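Local coordinates for predicted protein (Acinetobacter sp. RUH2624, PDB 4MEA) that probably hydrolyses epoxides to diols as a secreted Cif-type virulence factor of the alpha/beta hydrolase fold, at residues A[19-31]-A[220-232]. Sequence-based numbering, arbitrary orientation.
Sequences MFNKVKSNGLGQY and PELLAELIEPYST
Glu-228 carries its carboxylate into the bend of segment 19-31, where Gln-30 and Tyr-31 take one oxygen each. Tyr-31 OH donates to Glu-228 OE2 in a very short bond of 2.5 Å, with that oxygen at the ring edge and in its plane. Gln-30 NE2 reaches Glu-228 OE1 at 3.0 Å on the syn side, somewhat out of both planes, amide and carboxylate being 68° apart. A water adds a third grip, giving protons to Glu-228 OE1 and Glu-225 O while accepting from Gln-30 N. With CG anti to the backbone N and a turn at chi2 of -91°, the Glu-228 chain passes Phe-20, its CG 3.6 Å from Phe-20 O, before its carboxylate meets the tyrosine.

Gln-30 CG also sits over the centre of the Tyr-31 ring, and its amide lies alongside Pro-229, pointing the opposite way, NE2 3.5 Å from Pro-229 CB. The Phe-20 ring leans obliquely on Ile-227 and Ser-231, CZ 3.7 Å from Ile-227 CG2. Met-19, bent at chi3, brings CE 3.9 Å from Ala-224 CB. Gly-29 lets the chain pass close by, its CA 3.9 Å from Glu-225 CB, after a Schellman motif at Gly-27 ends the first helix.

The axes of helix 19-25 and helix 220-227 come within 9.0 Å and cross at -74°. The N-terminal helix thereby packs on what is probably the cap, inserted between strands 151-157 and 267-272. Helix 200-211 backs Ile-227 and Leu-223; Trp-71 NE1 hydrogen-bonds Gln-30 O, and the chain runs on into strand 37-44, outermost in the mixed sheet.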
ATOM      1  N   MET A  19       9.894   6.753 -25.485  1.00  8.80           N
ATOM      2  CA  MET A  19      11.034   6.007 -24.949  1.00 10.09           C
ATOM      3  C   MET A  19      10.783   4.496 -25.049  1.00 13.41           C
ATOM      4  O   MET A  19      11.645   3.747 -25.516  1.00 14.98           O
ATOM      5  CB  MET A  19      11.314   6.396 -23.484  1.00  6.48           C
ATOM      6  CG  MET A  19      11.676   7.866 -23.266  1.00 15.74           C
ATOM      7  SD  MET A  19      12.057   8.273 -21.526  1.00 23.31           S
ATOM      8  CE  MET A  19      13.747   7.688 -21.379  1.00 35.12           C
ATOM      9  N   PHE A  20       9.605   4.056 -24.607  1.00  8.63           N
ATOM     10  CA  PHE A  20       9.247   2.641 -24.645  1.00 11.34           C
ATOM     11  C   PHE A  20       9.249   2.136 -26.089  1.00 11.63           C
ATOM     12  O   PHE A  20       9.734   1.039 -26.370  1.00 10.88           O
ATOM     13  CB  PHE A  20       7.861   2.389 -24.026  1.00  9.23           C
ATOM     14  CG  PHE A  20       7.729   2.826 -22.580  1.00 10.73           C
ATOM     15  CD1 PHE A  20       8.832   2.870 -21.743  1.00  8.24           C
ATOM     16  CD2 PHE A  20       6.488   3.193 -22.068  1.00 11.05           C
ATOM     17  CE1 PHE A  20       8.704   3.264 -20.414  1.00 12.42           C
ATOM     18  CE2 PHE A  20       6.347   3.597 -20.733  1.00  8.78           C
ATOM     19  CZ  PHE A  20       7.458   3.631 -19.909  1.00 11.11           C
ATOM     20  N   ASN A  21       8.699   2.934 -26.999  1.00  8.14           N
ATOM     21  CA  ASN A  21       8.635   2.555 -28.412  1.00 11.78           C
ATOM     22  C   ASN A  21      10.015   2.410 -29.023  1.00 14.29           C
ATOM     23  O   ASN A  21      10.246   1.543 -29.871  1.00 13.79           O
ATOM     24  CB  ASN A  21       7.862   3.588 -29.222  1.00  9.63           C
ATOM     25  CG  ASN A  21       6.395   3.628 -28.878  1.00 14.50           C
ATOM     26  OD1 ASN A  21       5.864   2.726 -28.230  1.00 15.19           O
ATOM     27  ND2 ASN A  21       5.723   4.681 -29.328  1.00 16.68           N
ATOM     28  N   LYS A  22      10.923   3.290 -28.612  1.00 10.76           N
ATOM     29  CA  LYS A  22      12.303   3.234 -29.066  1.00 14.45           C
ATOM     30  C   LYS A  22      13.010   1.976 -28.560  1.00 17.24           C
ATOM     31  O   LYS A  22      13.784   1.349 -29.291  1.00 15.83           O
ATOM     32  CB  LYS A  22      13.063   4.487 -28.619  1.00 22.04           C
ATOM     33  CG  LYS A  22      14.558   4.456 -28.906  1.00 37.72           C
ATOM     34  CD  LYS A  22      15.250   5.714 -28.395  1.00 49.69           C
ATOM     35  CE  LYS A  22      16.751   5.664 -28.633  1.00 56.61           C
ATOM     36  NZ  LYS A  22      17.429   6.876 -28.089  1.00 60.47           N
ATOM     37  N   VAL A  23      12.752   1.613 -27.305  1.00 10.08           N
ATOM     38  CA  VAL A  23      13.321   0.390 -26.746  1.00  6.74           C
ATOM     39  C   VAL A  23      12.892  -0.798 -27.599  1.00  8.22           C
ATOM     40  O   VAL A  23      13.717  -1.618 -28.018  1.00 11.53           O
ATOM     41  CB  VAL A  23      12.887   0.176 -25.270  1.00 10.54           C
ATOM     42  CG1 VAL A  23      13.183  -1.246 -24.825  1.00  8.92           C
ATOM     43  CG2 VAL A  23      13.582   1.201 -24.344  1.00  8.21           C
ATOM     44  N   LYS A  24      11.602  -0.884 -27.883  1.00  8.27           N
ATOM     45  CA  LYS A  24      11.098  -2.006 -28.675  1.00 10.47           C
ATOM     46  C   LYS A  24      11.603  -1.997 -30.135  1.00 12.15           C
ATOM     47  O   LYS A  24      12.100  -3.012 -30.636  1.00 15.58           O
ATOM     48  CB  LYS A  24       9.568  -2.049 -28.616  1.00 15.29           C
ATOM     49  CG  LYS A  24       8.974  -3.282 -29.256  1.00 18.53           C
ATOM     50  CD  LYS A  24       7.510  -3.420 -28.895  1.00 23.58           C
ATOM     51  CE  LYS A  24       6.895  -4.650 -29.555  1.00 29.65           C
ATOM     52  NZ  LYS A  24       5.451  -4.800 -29.204  1.00 28.34           N
ATOM     53  N   SER A  25      11.508  -0.854 -30.808  1.00 13.67           N
ATOM     54  CA  SER A  25      11.903  -0.759 -32.214  0.56 14.59           C
ATOM     55  C   SER A  25      13.409  -0.943 -32.426  1.00 16.35           C
ATOM     56  O   SER A  25      13.843  -1.399 -33.487  1.00 18.49           O
ATOM     57  CB  SER A  25      11.430   0.568 -32.823  0.56 12.74           C
ATOM     58  OG  SER A  25      10.012   0.670 -32.788  0.56 11.75           O
ATOM     59  N   ASN A  26      14.206  -0.582 -31.425  1.00 10.57           N
ATOM     60  CA  ASN A  26      15.658  -0.749 -31.520  1.00  8.55           C
ATOM     61  C   ASN A  26      16.143  -2.092 -30.985  1.00 16.03           C
ATOM     62  O   ASN A  26      17.342  -2.365 -30.985  1.00 17.74           O
ATOM     63  CB  ASN A  26      16.390   0.387 -30.799  1.00 15.80           C
ATOM     64  CG  ASN A  26      16.279   1.711 -31.534  1.00 25.90           C
ATOM     65  OD1 ASN A  26      16.219   1.749 -32.759  1.00 27.24           O
ATOM     66  ND2 ASN A  26      16.253   2.801 -30.785  1.00 35.35           N
ATOM     67  N   GLY A  27      15.208  -2.929 -30.538  1.00 11.60           N
ATOM     68  CA  GLY A  27      15.551  -4.214 -29.944  1.00 13.80           C
ATOM     69  C   GLY A  27      16.450  -4.118 -28.717  1.00 17.21           C
ATOM     70  O   GLY A  27      17.396  -4.895 -28.560  1.00 14.75           O
ATOM     71  N   LEU A  28      16.150  -3.166 -27.835  1.00 12.02           N
ATOM     72  CA  LEU A  28      16.930  -2.974 -26.611  1.00 11.55           C
ATOM     73  C   LEU A  28      16.241  -3.673 -25.438  1.00  8.20           C
ATOM     74  O   LEU A  28      15.185  -4.277 -25.606  1.00  9.87           O
ATOM     75  CB  LEU A  28      17.066  -1.482 -26.312  1.00 13.23           C
ATOM     76  CG  LEU A  28      17.576  -0.583 -27.445  1.00 15.74           C
ATOM     77  CD1 LEU A  28      17.778   0.834 -26.931  1.00 23.19           C
ATOM     78  CD2 LEU A  28      18.868  -1.125 -28.058  1.00 20.55           C
ATOM     79  N   GLY A  29      16.823  -3.585 -24.250  1.00  9.15           N
ATOM     80  CA  GLY A  29      16.156  -4.099 -23.061  1.00 10.45           C
ATOM     81  C   GLY A  29      15.843  -5.585 -23.123  1.00 11.53           C
ATOM     82  O   GLY A  29      16.737  -6.402 -23.372  1.00 15.29           O
ATOM     83  N   GLN A  30      14.579  -5.945 -22.894  1.00 12.60           N
ATOM     84  CA  GLN A  30      14.197  -7.359 -22.856  1.00  7.27           C
ATOM     85  C   GLN A  30      14.374  -8.050 -24.208  1.00  9.80           C
ATOM     86  O   GLN A  30      14.382  -9.283 -24.287  1.00  7.17           O
ATOM     87  CB  GLN A  30      12.756  -7.548 -22.356  1.00 13.01           C
ATOM     88  CG  GLN A  30      11.666  -6.952 -23.257  1.00 12.27           C
ATOM     89  CD  GLN A  30      10.270  -7.368 -22.834  1.00 12.81           C
ATOM     90  OE1 GLN A  30      10.076  -8.437 -22.253  1.00 13.25           O
ATOM     91  NE2 GLN A  30       9.287  -6.521 -23.123  1.00  8.70           N
ATOM     92  N   TYR A  31      14.520  -7.258 -25.264  1.00 10.80           N
ATOM     93  CA  TYR A  31      14.626  -7.812 -26.614  1.00 16.90           C
ATOM     94  C   TYR A  31      16.081  -7.963 -27.041  1.00 20.14           C
ATOM     95  O   TYR A  31      16.361  -8.468 -28.125  1.00 15.61           O
ATOM     96  CB  TYR A  31      13.894  -6.921 -27.623  1.00 13.39           C
ATOM     97  CG  TYR A  31      12.492  -6.534 -27.208  1.00 13.38           C
ATOM     98  CD1 TYR A  31      11.437  -7.430 -27.342  1.00  6.44           C
ATOM     99  CD2 TYR A  31      12.221  -5.265 -26.695  1.00 11.03           C
ATOM    100  CE1 TYR A  31      10.146  -7.079 -26.960  1.00 11.65           C
ATOM    101  CE2 TYR A  31      10.935  -4.899 -26.318  1.00 10.87           C
ATOM    102  CZ  TYR A  31       9.900  -5.817 -26.450  1.00 13.97           C
ATOM    103  OH  TYR A  31       8.622  -5.472 -26.076  1.00  8.67           O
ATOM    104  N   PRO A 220      17.772   7.289 -16.901  1.00 19.73           N
ATOM    105  CA  PRO A 220      16.464   7.299 -17.560  1.00 11.84           C
ATOM    106  C   PRO A 220      16.360   6.227 -18.657  1.00 13.38           C
ATOM    107  O   PRO A 220      15.279   5.652 -18.839  1.00 13.24           O
ATOM    108  CB  PRO A 220      16.387   8.710 -18.156  1.00 19.34           C
ATOM    109  CG  PRO A 220      17.242   9.540 -17.236  1.00 20.18           C
ATOM    110  CD  PRO A 220      18.376   8.632 -16.824  1.00 17.28           C
ATOM    111  N   GLU A 221      17.460   5.950 -19.358  1.00  9.45           N
ATOM    112  CA  GLU A 221      17.436   4.961 -20.444  1.00 13.89           C
ATOM    113  C   GLU A 221      17.371   3.536 -19.922  1.00 11.68           C
ATOM    114  O   GLU A 221      16.662   2.699 -20.486  1.00 14.51           O
ATOM    115  CB  GLU A 221      18.637   5.115 -21.387  1.00 21.12           C
ATOM    116  CG  GLU A 221      18.964   3.854 -22.201  1.00 32.84           C
ATOM    117  CD  GLU A 221      17.873   3.476 -23.200  1.00 40.18           C
ATOM    118  OE1 GLU A 221      17.014   4.332 -23.507  1.00 41.39           O
ATOM    119  OE2 GLU A 221      17.874   2.318 -23.681  1.00 35.17           O
ATOM    120  N   LEU A 222      18.121   3.246 -18.859  1.00 12.60           N
ATOM    121  CA  LEU A 222      18.010   1.932 -18.222  1.00 13.86           C
ATOM    122  C   LEU A 222      16.590   1.738 -17.675  1.00 12.38           C
ATOM    123  O   LEU A 222      15.992   0.672 -17.830  1.00 14.50           O
ATOM    124  CB  LEU A 222      19.049   1.748 -17.113  1.00 12.81           C
ATOM    125  CG  LEU A 222      18.910   0.421 -16.349  1.00 15.10           C
ATOM    126  CD1 LEU A 222      19.103  -0.790 -17.262  1.00 13.30           C
ATOM    127  CD2 LEU A 222      19.888   0.356 -15.185  1.00 15.49           C
ATOM    128  N   LEU A 223      16.044   2.772 -17.042  1.00  9.86           N
ATOM    129  CA  LEU A 223      14.687   2.676 -16.526  1.00  9.94           C
ATOM    130  C   LEU A 223      13.684   2.416 -17.651  1.00 11.09           C
ATOM    131  O   LEU A 223      12.805   1.563 -17.515  1.00 12.35           O
ATOM    132  CB  LEU A 223      14.316   3.911 -15.689  1.00  8.41           C
ATOM    133  CG  LEU A 223      14.999   3.988 -14.311  1.00 14.18           C
ATOM    134  CD1 LEU A 223      14.814   5.367 -13.660  1.00  6.08           C
ATOM    135  CD2 LEU A 223      14.511   2.877 -13.366  1.00 12.89           C
ATOM    136  N   ALA A 224      13.818   3.132 -18.767  1.00 10.57           N
ATOM    137  CA  ALA A 224      12.937   2.906 -19.911  1.00  9.34           C
ATOM    138  C   ALA A 224      12.978   1.443 -20.375  1.00 11.12           C
ATOM    139  O   ALA A 224      11.943   0.854 -20.710  1.00  8.59           O
ATOM    140  CB  ALA A 224      13.291   3.857 -21.069  1.00  8.02           C
ATOM    141  N   GLU A 225      14.170   0.854 -20.368  1.00  8.77           N
ATOM    142  CA  GLU A 225      14.343  -0.557 -20.749  1.00 11.32           C
ATOM    143  C   GLU A 225      13.704  -1.526 -19.753  1.00 14.84           C
ATOM    144  O   GLU A 225      13.130  -2.543 -20.152  1.00 11.82           O
ATOM    145  CB  GLU A 225      15.826  -0.892 -20.902  1.00  7.64           C
ATOM    146  CG  GLU A 225      16.487  -0.156 -22.033  1.00 11.42           C
ATOM    147  CD  GLU A 225      17.947  -0.517 -22.176  1.00 23.58           C
ATOM    148  OE1 GLU A 225      18.402  -1.448 -21.476  1.00 27.81           O
ATOM    149  OE2 GLU A 225      18.634   0.130 -22.991  1.00 27.49           O
ATOM    150  N   LEU A 226      13.813  -1.210 -18.464  1.00  9.57           N
ATOM    151  CA  LEU A 226      13.200  -2.026 -17.415  1.00  8.70           C
ATOM    152  C   LEU A 226      11.679  -1.877 -17.361  1.00  6.91           C
ATOM    153  O   LEU A 226      10.968  -2.809 -16.982  1.00 11.65           O
ATOM    154  CB  LEU A 226      13.796  -1.679 -16.046  1.00  7.60           C
ATOM    155  CG  LEU A 226      15.273  -2.054 -15.925  1.00 14.03           C
ATOM    156  CD1 LEU A 226      15.863  -1.555 -14.616  1.00  9.57           C
ATOM    157  CD2 LEU A 226      15.408  -3.566 -16.049  1.00 15.17           C
ATOM    158  N   ILE A 227      11.181  -0.708 -17.743  1.00  6.18           N
ATOM    159  CA  ILE A 227       9.762  -0.406 -17.582  1.00  8.01           C
ATOM    160  C   ILE A 227       8.925  -0.752 -18.814  1.00 11.45           C
ATOM    161  O   ILE A 227       7.754  -1.122 -18.694  1.00 10.88           O
ATOM    162  CB  ILE A 227       9.556   1.059 -17.149  1.00 10.31           C
ATOM    163  CG1 ILE A 227      10.236   1.275 -15.791  1.00  9.18           C
ATOM    164  CG2 ILE A 227       8.071   1.390 -17.082  1.00  7.28           C
ATOM    165  CD1 ILE A 227      10.350   2.741 -15.346  1.00  5.82           C
ATOM    166  N   GLU A 228       9.533  -0.662 -19.996  1.00  6.58           N
ATOM    167  CA  GLU A 228       8.834  -1.016 -21.228  1.00  9.53           C
ATOM    168  C   GLU A 228       8.091  -2.351 -21.132  1.00  9.58           C
ATOM    169  O   GLU A 228       6.975  -2.470 -21.655  1.00  8.46           O
ATOM    170  CB  GLU A 228       9.785  -0.998 -22.439  1.00 11.72           C
ATOM    171  CG  GLU A 228       9.114  -1.343 -23.776  1.00  9.21           C
ATOM    172  CD  GLU A 228       9.154  -2.827 -24.110  1.00 12.02           C
ATOM    173  OE1 GLU A 228       9.887  -3.584 -23.432  1.00 11.31           O
ATOM    174  OE2 GLU A 228       8.452  -3.239 -25.064  1.00 12.31           O
ATOM    175  N   PRO A 229       8.689  -3.358 -20.461  1.00  6.14           N
ATOM    176  CA  PRO A 229       7.997  -4.654 -20.386  1.00 10.04           C
ATOM    177  C   PRO A 229       6.750  -4.626 -19.503  1.00 16.09           C
ATOM    178  O   PRO A 229       5.948  -5.564 -19.543  1.00  8.35           O
ATOM    179  CB  PRO A 229       9.056  -5.587 -19.779  1.00 13.63           C
ATOM    180  CG  PRO A 229      10.365  -4.929 -20.092  1.00 13.94           C
ATOM    181  CD  PRO A 229      10.073  -3.454 -19.964  1.00 10.41           C
ATOM    182  N   TYR A 230       6.587  -3.551 -18.734  1.00 10.70           N
ATOM    183  CA  TYR A 230       5.465  -3.410 -17.797  1.00  6.09           C
ATOM    184  C   TYR A 230       4.626  -2.176 -18.142  1.00 12.31           C
ATOM    185  O   TYR A 230       4.050  -1.534 -17.262  1.00 15.67           O
ATOM    186  CB  TYR A 230       5.990  -3.289 -16.356  1.00  8.68           C
ATOM    187  CG  TYR A 230       6.556  -4.579 -15.820  1.00  7.11           C
ATOM    188  CD1 TYR A 230       5.748  -5.483 -15.126  1.00 10.19           C
ATOM    189  CD2 TYR A 230       7.896  -4.910 -16.021  1.00 10.45           C
ATOM    190  CE1 TYR A 230       6.258  -6.683 -14.647  1.00  9.74           C
ATOM    191  CE2 TYR A 230       8.417  -6.107 -15.545  1.00  9.82           C
ATOM    192  CZ  TYR A 230       7.601  -6.985 -14.862  1.00  7.25           C
ATOM    193  OH  TYR A 230       8.117  -8.171 -14.389  1.00  8.40           O
ATOM    194  N   SER A 231       4.557  -1.843 -19.428  1.00 12.25           N
ATOM    195  CA  SER A 231       3.992  -0.564 -19.832  1.00 11.49           C
ATOM    196  C   SER A 231       2.572  -0.658 -20.382  1.00 12.13           C
ATOM    197  O   SER A 231       2.021   0.352 -20.820  1.00 19.09           O
ATOM    198  CB  SER A 231       4.906   0.126 -20.847  1.00  7.06           C
ATOM    199  OG  SER A 231       5.045  -0.656 -22.032  1.00 11.43           O
ATOM    200  N   THR A 232       1.982  -1.852 -20.362  1.00  9.60           N
ATOM    201  CA  THR A 232       0.616  -2.038 -20.844  1.00 13.43           C
ATOM    202  C   THR A 232      -0.272  -2.709 -19.797  1.00 19.37           C
ATOM    203  O   THR A 232       0.227  -3.429 -18.926  1.00 13.82           O
ATOM    204  CB  THR A 232       0.592  -2.861 -22.156  1.00 13.17           C
ATOM    205  OG1 THR A 232       1.345  -4.062 -21.974  1.00 14.13           O
ATOM    206  CG2 THR A 232       1.228  -2.068 -23.298  1.00 14.66           C
TER
HETATM  207  O   HOH W   1      14.540   4.813 -25.183  1.00 22.15           O
HETATM  208  O   HOH W   2      12.578  -3.888 -22.459  1.00  8.41           O
HETATM  209  O   HOH W   3       6.520  -7.095 -22.017  1.00 11.37           O